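Local coordinates for protein MHC class I antigen (Ctenopharyngodon idella, PDB 5H5Z) that probably presents peptides to T cells at the cell surface, holding them in a groove and pairing with beta-2-microglobulin, at residues G11-I16 with D74-V79; D189-V194 with V242-W247. One frame throughout, in Å; residues are numbered along the deposited sequence.

Contact 1 of 2, residues G11-I16 with D74-V79; sequences GVSRGI and DSIQIV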
loop_
_atom_site.group_PDB
_atom_site.type_symbol
_atom_site.label_atom_id
_atom_site.label_comp_id
_atom_site.label_asym_id
_atom_site.label_seq_id
_atom_site.Cartn_x
_atom_site.Cartn_y
_atom_site.Cartn_z
ATOM N N GLY A 11 -16.081 -3.170 3.783
ATOM C CA GLY A 11 -17.495 -2.883 3.884
ATOM C C GLY A 11 -17.734 -1.712 4.825
ATOM O O GLY A 11 -17.170 -1.653 5.909
ATOM N N VAL A 12 -18.540 -0.764 4.375
ATOM C CA VAL A 12 -18.880 0.399 5.178
ATOM C C VAL A 12 -20.388 0.570 5.301
ATOM O O VAL A 12 -21.101 0.523 4.316
ATOM C CB VAL A 12 -18.295 1.676 4.567
ATOM C CG1 VAL A 12 -18.576 2.872 5.458
ATOM C CG2 VAL A 12 -16.804 1.508 4.339
ATOM N N SER A 13 -20.863 0.808 6.513
ATOM C CA SER A 13 -22.275 1.071 6.709
ATOM C C SER A 13 -22.461 2.543 7.035
ATOM O O SER A 13 -21.795 3.067 7.914
ATOM C CB SER A 13 -22.821 0.215 7.847
ATOM O OG SER A 13 -22.159 0.521 9.060
ATOM N N ARG A 14 -23.354 3.195 6.299
ATOM C CA ARG A 14 -23.758 4.581 6.551
ATOM C C ARG A 14 -22.931 5.691 5.895
ATOM O O ARG A 14 -23.259 6.863 6.058
ATOM C CB ARG A 14 -23.841 4.840 8.057
ATOM C CG ARG A 14 -24.912 4.031 8.768
ATOM C CD ARG A 14 -25.463 4.777 9.975
ATOM N NE ARG A 14 -26.812 4.344 10.324
ATOM C CZ ARG A 14 -27.093 3.251 11.025
ATOM N NH1 ARG A 14 -26.121 2.466 11.465
ATOM N NH2 ARG A 14 -28.353 2.945 11.291
ATOM N N GLY A 15 -21.882 5.336 5.157
ATOM C CA GLY A 15 -21.060 6.310 4.448
ATOM C C GLY A 15 -21.640 6.888 3.162
ATOM O O GLY A 15 -22.533 6.293 2.571
ATOM N N ILE A 16 -21.158 8.058 2.738
ATOM C CA ILE A 16 -21.505 8.604 1.415
ATOM C C ILE A 16 -20.390 8.562 0.354
ATOM O O ILE A 16 -20.624 8.155 -0.784
ATOM C CB ILE A 16 -22.019 10.053 1.516
ATOM C CG1 ILE A 16 -22.369 10.604 0.127
ATOM C CG2 ILE A 16 -20.984 10.933 2.200
ATOM C CD1 ILE A 16 -23.807 10.380 -0.282
ATOM N N ASP A 74 -25.107 -8.045 5.393
ATOM C CA ASP A 74 -25.773 -8.830 6.433
ATOM C C ASP A 74 -24.887 -8.947 7.671
ATOM O O ASP A 74 -25.363 -8.831 8.807
ATOM C CB ASP A 74 -26.107 -10.229 5.905
ATOM C CG ASP A 74 -27.125 -10.211 4.766
ATOM O OD1 ASP A 74 -27.711 -9.145 4.473
ATOM O OD2 ASP A 74 -27.343 -11.281 4.159
ATOM N N SER A 75 -23.595 -9.168 7.429
ATOM C CA SER A 75 -22.610 -9.362 8.487
ATOM C C SER A 75 -22.421 -8.118 9.351
ATOM O O SER A 75 -22.482 -8.206 10.576
ATOM C CB SER A 75 -21.266 -9.808 7.902
ATOM O OG SER A 75 -21.353 -11.128 7.390
ATOM N N ILE A 76 -22.208 -6.965 8.716
ATOM C CA ILE A 76 -21.984 -5.718 9.457
ATOM C C ILE A 76 -23.205 -5.338 10.307
ATOM O O ILE A 76 -23.056 -4.810 11.406
ATOM C CB ILE A 76 -21.506 -4.551 8.549
ATOM C CG1 ILE A 76 -20.884 -3.427 9.392
ATOM C CG2 ILE A 76 -22.629 -4.039 7.652
ATOM C CD1 ILE A 76 -20.052 -2.440 8.600
ATOM N N GLN A 77 -24.403 -5.639 9.807
ATOM C CA GLN A 77 -25.635 -5.402 10.563
ATOM C C GLN A 77 -25.620 -6.171 11.883
ATOM O O GLN A 77 -25.957 -5.625 12.931
ATOM C CB GLN A 77 -26.862 -5.789 9.732
ATOM C CG GLN A 77 -28.136 -5.051 10.121
ATOM C CD GLN A 77 -28.089 -3.568 9.790
ATOM O OE1 GLN A 77 -27.239 -3.113 9.014
ATOM N NE2 GLN A 77 -29.011 -2.805 10.375
ATOM N N ILE A 78 -25.198 -7.430 11.810
ATOM C CA ILE A 78 -25.132 -8.334 12.960
ATOM C C ILE A 78 -24.126 -7.871 14.027
ATOM O O ILE A 78 -24.468 -7.785 15.209
ATOM C CB ILE A 78 -24.849 -9.788 12.495
ATOM C CG1 ILE A 78 -26.097 -10.377 11.826
ATOM C CG2 ILE A 78 -24.388 -10.671 13.650
ATOM C CD1 ILE A 78 -25.859 -11.667 11.070
ATOM N N VAL A 79 -22.901 -7.563 13.609
ATOM C CA VAL A 79 -21.838 -7.178 14.546
ATOM C C VAL A 79 -22.121 -5.837 15.250
ATOM O O VAL A 79 -21.887 -5.713 16.456
ATOM C CB VAL A 79 -20.426 -7.252 13.891
ATOM C CG1 VAL A 79 -20.342 -6.399 12.636
ATOM C CG2 VAL A 79 -19.320 -6.902 14.879
#
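I76 reaches from helix 74-79 to strand 11-13 with one methyl, CD1, which lies 3.7 Å from S13 OG and 3.9 Å from S13 CB. The same methyl stands 4.0 Å from the carbonyl oxygen G11 O, so it rests against the strand between the backbone of G11 and the side chain of S13, two residues further on. The touch is van der Waals only, a methyl against two oxygens and S13 CB; no hydrogen bond passes between 11-16 and 74-79. An almost fully extended side chain makes it possible: with chi1 -163° and chi2 164°, I76 carries CD1 far from its own helix and bridges the axes of strand 11-13 and helix 74-79, which are 9.0 Å apart at their closest. These two short segments cross at -56°, and the nearest pair of CA atoms, S13 and I76, is still 7.3 Å apart. The hydroxyl of S13 has a polar partner outside the contact, a weak hydrogen bond with H90 O, while backbone bonds tie G11 to W92 and S13 to H90 on the adjacent strand 90-100, and W92 also touches the I76 side chain. V12, whose side chain leaves the strand away from the helix, packs on P34 of the beta-2-microglobulin chain. Next to I76, S75 OG hydrogen-bonds to the backbone of the bound peptide, and V79 packs on an apolar peptide side chain. A helix laid across an antiparallel sheet in this way, with peptide along the helix and beta-2-microglobulin beneath the sheet, is the architecture of the MHC class I peptide-binding platform.

Contact 2 of 2, residues D189-V194 with V242-W247; sequences DPSSPV and VGPDEW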
loop_
_atom_site.group_PDB
_atom_site.type_symbol
_atom_site.label_atom_id
_atom_site.label_comp_id
_atom_site.label_asym_id
_atom_site.label_seq_id
_atom_site.Cartn_x
_atom_site.Cartn_y
_atom_site.Cartn_z
ATOM N N ASP A 189 21.601 23.481 0.718
ATOM C CA ASP A 189 22.530 24.564 1.019
ATOM C C ASP A 189 23.873 23.917 1.329
ATOM O O ASP A 189 23.901 22.844 1.927
ATOM C CB ASP A 189 21.997 25.347 2.228
ATOM C CG ASP A 189 22.893 26.493 2.635
ATOM O OD1 ASP A 189 23.908 26.243 3.313
ATOM O OD2 ASP A 189 22.573 27.645 2.282
ATOM N N PRO A 190 24.995 24.557 0.927
ATOM C CA PRO A 190 26.308 23.951 1.189
ATOM C C PRO A 190 26.559 23.605 2.664
ATOM O O PRO A 190 27.396 22.753 2.958
ATOM C CB PRO A 190 27.289 25.031 0.723
ATOM C CG PRO A 190 26.548 25.766 -0.336
ATOM C CD PRO A 190 25.131 25.819 0.167
ATOM N N SER A 191 25.837 24.253 3.577
ATOM C CA SER A 191 26.005 23.972 4.999
ATOM C C SER A 191 24.933 23.037 5.562
ATOM O O SER A 191 24.964 22.694 6.746
ATOM C CB SER A 191 26.065 25.275 5.800
ATOM O OG SER A 191 27.156 26.067 5.371
ATOM N N SER A 192 23.997 22.630 4.709
ATOM C CA SER A 192 22.851 21.823 5.120
ATOM C C SER A 192 23.130 20.320 5.046
ATOM O O SER A 192 24.166 19.912 4.511
ATOM C CB SER A 192 21.636 22.185 4.266
ATOM O OG SER A 192 21.146 23.462 4.623
ATOM N N PRO A 193 22.211 19.486 5.585
ATOM C CA PRO A 193 22.397 18.037 5.468
ATOM C C PRO A 193 22.403 17.558 4.015
ATOM O O PRO A 193 21.929 18.264 3.117
ATOM C CB PRO A 193 21.182 17.460 6.205
ATOM C CG PRO A 193 20.725 18.542 7.125
ATOM C CD PRO A 193 21.034 19.826 6.414
ATOM N N VAL A 194 22.949 16.368 3.795
ATOM C CA VAL A 194 23.010 15.778 2.461
ATOM C C VAL A 194 22.095 14.561 2.440
ATOM O O VAL A 194 22.151 13.724 3.344
ATOM C CB VAL A 194 24.451 15.384 2.077
ATOM C CG1 VAL A 194 24.485 14.752 0.692
ATOM C CG2 VAL A 194 25.377 16.599 2.138
ATOM N N VAL A 242 26.162 15.819 9.082
ATOM C CA VAL A 242 27.429 16.283 9.625
ATOM C C VAL A 242 27.600 17.694 9.079
ATOM O O VAL A 242 26.859 18.107 8.187
ATOM C CB VAL A 242 28.614 15.359 9.257
ATOM C CG1 VAL A 242 28.354 13.941 9.750
ATOM C CG2 VAL A 242 28.887 15.363 7.755
ATOM N N GLY A 243 28.549 18.445 9.617
ATOM C CA GLY A 243 28.709 19.828 9.187
ATOM C C GLY A 243 29.388 19.947 7.834
ATOM O O GLY A 243 29.956 18.972 7.343
ATOM N N PRO A 244 29.329 21.145 7.218
ATOM C CA PRO A 244 30.100 21.392 5.999
ATOM C C PRO A 244 31.602 21.206 6.227
ATOM O O PRO A 244 32.325 20.865 5.294
ATOM C CB PRO A 244 29.789 22.861 5.669
ATOM C CG PRO A 244 29.232 23.442 6.929
ATOM C CD PRO A 244 28.503 22.309 7.582
ATOM N N ASP A 245 32.057 21.429 7.462
ATOM C CA ASP A 245 33.463 21.237 7.825
ATOM C C ASP A 245 33.853 19.759 7.837
ATOM O O ASP A 245 34.913 19.386 7.326
ATOM C CB ASP A 245 33.767 21.886 9.177
ATOM C CG ASP A 245 33.428 23.362 9.198
ATOM O OD1 ASP A 245 34.246 24.168 8.711
ATOM O OD2 ASP A 245 32.336 23.713 9.698
ATOM N N GLU A 246 32.992 18.921 8.413
ATOM C CA GLU A 246 33.220 17.476 8.436
ATOM C C GLU A 246 33.235 16.910 7.019
ATOM O O GLU A 246 34.023 16.016 6.708
ATOM C CB GLU A 246 32.165 16.761 9.285
ATOM C CG GLU A 246 32.127 17.179 10.749
ATOM C CD GLU A 246 33.489 17.129 11.423
ATOM O OE1 GLU A 246 34.170 16.084 11.337
ATOM O OE2 GLU A 246 33.877 18.142 12.043
ATOM N N TRP A 247 32.366 17.451 6.167
ATOM C CA TRP A 247 32.328 17.094 4.755
ATOM C C TRP A 247 33.604 17.536 4.030
ATOM O O TRP A 247 34.137 16.802 3.197
ATOM C CB TRP A 247 31.095 17.707 4.089
ATOM C CG TRP A 247 30.792 17.090 2.779
ATOM C CD1 TRP A 247 31.289 17.465 1.565
ATOM C CD2 TRP A 247 29.940 15.962 2.535
ATOM N NE1 TRP A 247 30.793 16.646 0.578
ATOM C CE2 TRP A 247 29.962 15.716 1.145
ATOM C CE3 TRP A 247 29.153 15.141 3.356
ATOM C CZ2 TRP A 247 29.232 14.678 0.553
ATOM C CZ3 TRP A 247 28.421 14.114 2.766
ATOM C CH2 TRP A 247 28.474 13.891 1.376
HETATM O O HOH W 1 26.476 19.096 5.779
#
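V194 holds CG1 anti to its backbone N (chi1 179°), which sets CG2 beside that nitrogen, and W247, with its CG also anti to N (chi1 -164°), swings its indole toward this methyl. CG2 of V194 comes over one face of the tryptophan in a CH-pi contact, 4.2 Å from the centroid of the W247 six-membered ring and displaced toward the rim. At the other end of the contact, P244 packs on the turn 189-192: its CB lies 3.6 Å from P190 O, and its CG 3.7 Å from S191 OG. That turn is of type I, closed by S192 N to D189 O, and reinforced by an Asx turn in which S191 N donates to D189 OD1 over 2.8 Å, at 162°. Between the two patches a water lies 2.8 Å from S192 O and 2.6 Å from V242 O, bridging the two segments through their carbonyls. G243 is the N-cap residue of helix 244-249, and its carbonyl accepts from W247 N. This short helix follows strand 234-240, whose L240 pairs by backbone with V194 and touches W247; F252, opening strand 252-258, lays its ring nearly parallel to the indole, and L185 of strand 182-187 packs on V194.

Contact 1 belongs to the peptide-binding domains and contact 2 to the immunoglobulin C1-set domain, on opposite sides of the chain's centre. Their centres are 55 Å apart and their nearest atoms about 41 Å, so neither touches the other, and along the sequence the first closes before the second opens. Contact 1 borders the groove: residues of 74-79 meet the bound peptide, and 11-16 also reaches beta-2-microglobulin. Contact 2 meets no other protein chain of the assembly and lies at the surface, joining a loop to a short helix within its own domain, far from the peptide groove that contact 1 borders.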